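Local coordinates for protein CasA (Thermus thermophilus, PDB 4F3E) that probably serves in CRISPR adaptive immunity as the largest subunit of the RNA-guided Cascade complex, with a role in binding target DNA, at residues A[379-384]-A[428-433]. Residues are numbered along the deposited sequence; the frame is centred on the assembly and turned at random.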
loop_
_atom_site.group_PDB
_atom_site.type_symbol
_atom_site.label_atom_id
_atom_site.label_comp_id
_atom_site.label_asym_id
_atom_site.label_seq_id
_atom_site.Cartn_x
_atom_site.Cartn_y
_atom_site.Cartn_z
ATOM N N LYS A 379 -13.335 -16.197 10.597
ATOM C CA LYS A 379 -13.178 -17.546 11.103
ATOM C C LYS A 379 -14.013 -18.569 10.297
ATOM O O LYS A 379 -13.502 -19.613 9.913
ATOM C CB LYS A 379 -13.517 -17.595 12.602
ATOM C CG LYS A 379 -13.440 -18.980 13.226
ATOM C CD LYS A 379 -12.921 -18.931 14.663
ATOM C CE LYS A 379 -13.867 -18.188 15.613
ATOM N NZ LYS A 379 -15.068 -18.989 16.006
ATOM N N MET A 380 -15.290 -18.276 10.045
ATOM C CA MET A 380 -16.128 -19.182 9.268
ATOM C C MET A 380 -15.447 -19.481 7.927
ATOM O O MET A 380 -15.236 -20.648 7.560
ATOM C CB MET A 380 -17.510 -18.567 8.999
ATOM C CG MET A 380 -18.435 -18.446 10.191
ATOM S SD MET A 380 -19.899 -17.408 9.880
ATOM C CE MET A 380 -20.559 -18.165 8.397
ATOM N N ALA A 381 -15.102 -18.415 7.208
ATOM C CA ALA A 381 -14.524 -18.524 5.875
ATOM C C ALA A 381 -13.248 -19.315 5.917
ATOM O O ALA A 381 -12.986 -20.124 5.023
ATOM C CB ALA A 381 -14.252 -17.162 5.301
ATOM N N GLU A 382 -12.467 -19.097 6.969
ATOM C CA GLU A 382 -11.155 -19.723 7.074
ATOM C C GLU A 382 -11.286 -21.218 7.379
ATOM O O GLU A 382 -10.523 -22.028 6.866
ATOM C CB GLU A 382 -10.293 -18.993 8.118
ATOM C CG GLU A 382 -8.795 -19.028 7.876
ATOM C CD GLU A 382 -8.332 -18.322 6.592
ATOM O OE1 GLU A 382 -7.648 -18.976 5.779
ATOM O OE2 GLU A 382 -8.606 -17.117 6.399
ATOM N N GLU A 383 -12.273 -21.584 8.189
ATOM C CA GLU A 383 -12.499 -22.987 8.517
ATOM C C GLU A 383 -13.057 -23.747 7.312
ATOM O O GLU A 383 -12.609 -24.834 6.987
ATOM C CB GLU A 383 -13.435 -23.141 9.720
ATOM C CG GLU A 383 -12.852 -22.632 11.040
ATOM C CD GLU A 383 -13.710 -22.988 12.252
ATOM O OE1 GLU A 383 -13.471 -22.416 13.342
ATOM O OE2 GLU A 383 -14.615 -23.844 12.115
ATOM N N LEU A 384 -14.035 -23.168 6.646
ATOM C CA LEU A 384 -14.574 -23.792 5.448
ATOM C C LEU A 384 -13.492 -23.911 4.370
ATOM O O LEU A 384 -13.407 -24.909 3.665
ATOM C CB LEU A 384 -15.747 -22.982 4.935
ATOM C CG LEU A 384 -16.292 -23.383 3.594
ATOM C CD1 LEU A 384 -16.675 -24.842 3.664
ATOM C CD2 LEU A 384 -17.482 -22.505 3.261
ATOM N N LEU A 428 -11.275 -20.808 -6.854
ATOM C CA LEU A 428 -12.600 -20.292 -7.151
ATOM C C LEU A 428 -13.346 -19.876 -5.894
ATOM O O LEU A 428 -14.063 -18.887 -5.902
ATOM C CB LEU A 428 -13.417 -21.293 -7.954
ATOM C CG LEU A 428 -13.607 -20.766 -9.369
ATOM C CD1 LEU A 428 -12.272 -20.333 -9.946
ATOM C CD2 LEU A 428 -14.237 -21.816 -10.231
ATOM N N TYR A 429 -13.177 -20.640 -4.814
ATOM C CA TYR A 429 -13.793 -20.305 -3.535
ATOM C C TYR A 429 -13.394 -18.895 -3.065
ATOM O O TYR A 429 -14.248 -18.061 -2.781
ATOM C CB TYR A 429 -13.374 -21.324 -2.490
ATOM C CG TYR A 429 -13.773 -20.980 -1.074
ATOM C CD1 TYR A 429 -15.085 -21.118 -0.655
ATOM C CD2 TYR A 429 -12.827 -20.528 -0.149
ATOM C CE1 TYR A 429 -15.457 -20.831 0.651
ATOM C CE2 TYR A 429 -13.189 -20.244 1.162
ATOM C CZ TYR A 429 -14.511 -20.397 1.555
ATOM O OH TYR A 429 -14.889 -20.114 2.854
ATOM N N TRP A 430 -12.093 -18.634 -2.999
ATOM C CA TRP A 430 -11.601 -17.355 -2.507
ATOM C C TRP A 430 -11.949 -16.225 -3.470
ATOM O O TRP A 430 -12.302 -15.127 -3.049
ATOM C CB TRP A 430 -10.088 -17.414 -2.223
ATOM C CG TRP A 430 -9.769 -18.287 -1.056
ATOM C CD1 TRP A 430 -9.131 -19.498 -1.080
ATOM C CD2 TRP A 430 -10.103 -18.037 0.322
ATOM N NE1 TRP A 430 -9.018 -19.992 0.194
ATOM C CE2 TRP A 430 -9.618 -19.127 1.072
ATOM C CE3 TRP A 430 -10.756 -16.993 0.991
ATOM C CZ2 TRP A 430 -9.763 -19.205 2.459
ATOM C CZ3 TRP A 430 -10.899 -17.071 2.368
ATOM C CH2 TRP A 430 -10.403 -18.170 3.090
ATOM N N HIS A 431 -11.872 -16.501 -4.763
ATOM C CA HIS A 431 -12.224 -15.492 -5.758
ATOM C C HIS A 431 -13.678 -15.042 -5.572
ATOM O O HIS A 431 -13.994 -13.862 -5.658
ATOM C CB HIS A 431 -12.011 -16.058 -7.159
ATOM C CG HIS A 431 -12.197 -15.061 -8.251
ATOM N ND1 HIS A 431 -13.431 -14.772 -8.789
ATOM C CD2 HIS A 431 -11.305 -14.290 -8.916
ATOM C CE1 HIS A 431 -13.294 -13.864 -9.739
ATOM N NE2 HIS A 431 -12.014 -13.554 -9.835
ATOM N N ALA A 432 -14.562 -15.980 -5.282
ATOM C CA ALA A 432 -15.946 -15.621 -5.019
ATOM C C ALA A 432 -16.070 -14.786 -3.752
ATOM O O ALA A 432 -16.876 -13.875 -3.684
ATOM C CB ALA A 432 -16.797 -16.837 -4.926
ATOM N N LEU A 433 -15.288 -15.101 -2.729
ATOM C CA LEU A 433 -15.359 -14.303 -1.515
ATOM C C LEU A 433 -14.771 -12.884 -1.689
ATOM O O LEU A 433 -15.224 -11.943 -1.067
ATOM C CB LEU A 433 -14.745 -15.032 -0.335
ATOM C CG LEU A 433 -15.508 -16.297 0.053
ATOM C CD1 LEU A 433 -14.904 -16.888 1.304
ATOM C CD2 LEU A 433 -16.999 -15.996 0.253
#
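Tyr429 reaches from helix 425-441 to the backbone of helix 368-400, and its hydroxyl OH donates a hydrogen bond of 2.9 Å to the carbonyl oxygen O of Ala381. The hydroxyl uses a lone pair of that oxygen and lies in the carbonyl plane, at a C=O...O angle of 114°. Such bonding illustrates how a long aromatic residue can join helices whose backbones stand well apart: the two segments run nearly antiparallel, their axes 11.7 Å from each other. The phenol makes the crossing because its CG lies anti to the backbone N (chi1 171°), which carries the ring toward helix 368-400 and lets OH reach the carbonyl. Beside that bond, aliphatic groups pack against the phenol. Leu384 slants past the ring, its CD2 lying 3.7 Å from CE1 of Tyr429, while the methyl CB of Ala381 is 3.9 Å from the OH of Tyr429 and 4.1 Å from CD1 of Leu433.

The far end of the Trp430 indole also comes near, CH2 approaching within 3.8 Å of O of Ala381, and one indole face receives CD2 of Tyr429, its own chain neighbour. Beside the indole Glu382 bends back at chi2 (64°), which brings a side chain that starts away from the partner helix round to the ring; both OE1 and OE2 come to 3.9 Å from CH2 of Trp430, the carboxylate lying not far from parallel to the indole. Arg301 ties the two together, forming a salt bridge with OE1 of Glu382 and a cation-pi contact with Trp430.

This contact belongs to the C-terminal four-helix bundle of CasA, where Leu433 also packs on Leu457 of helix 449-472. Its chemistry is that of a largely apolar helix interface with one buried phenol, whose hydroxyl is satisfied by a main-chain carbonyl and whose ring is fixed at its far end, while the carboxylate at the partly exposed margin is probably kept ionised by Arg301.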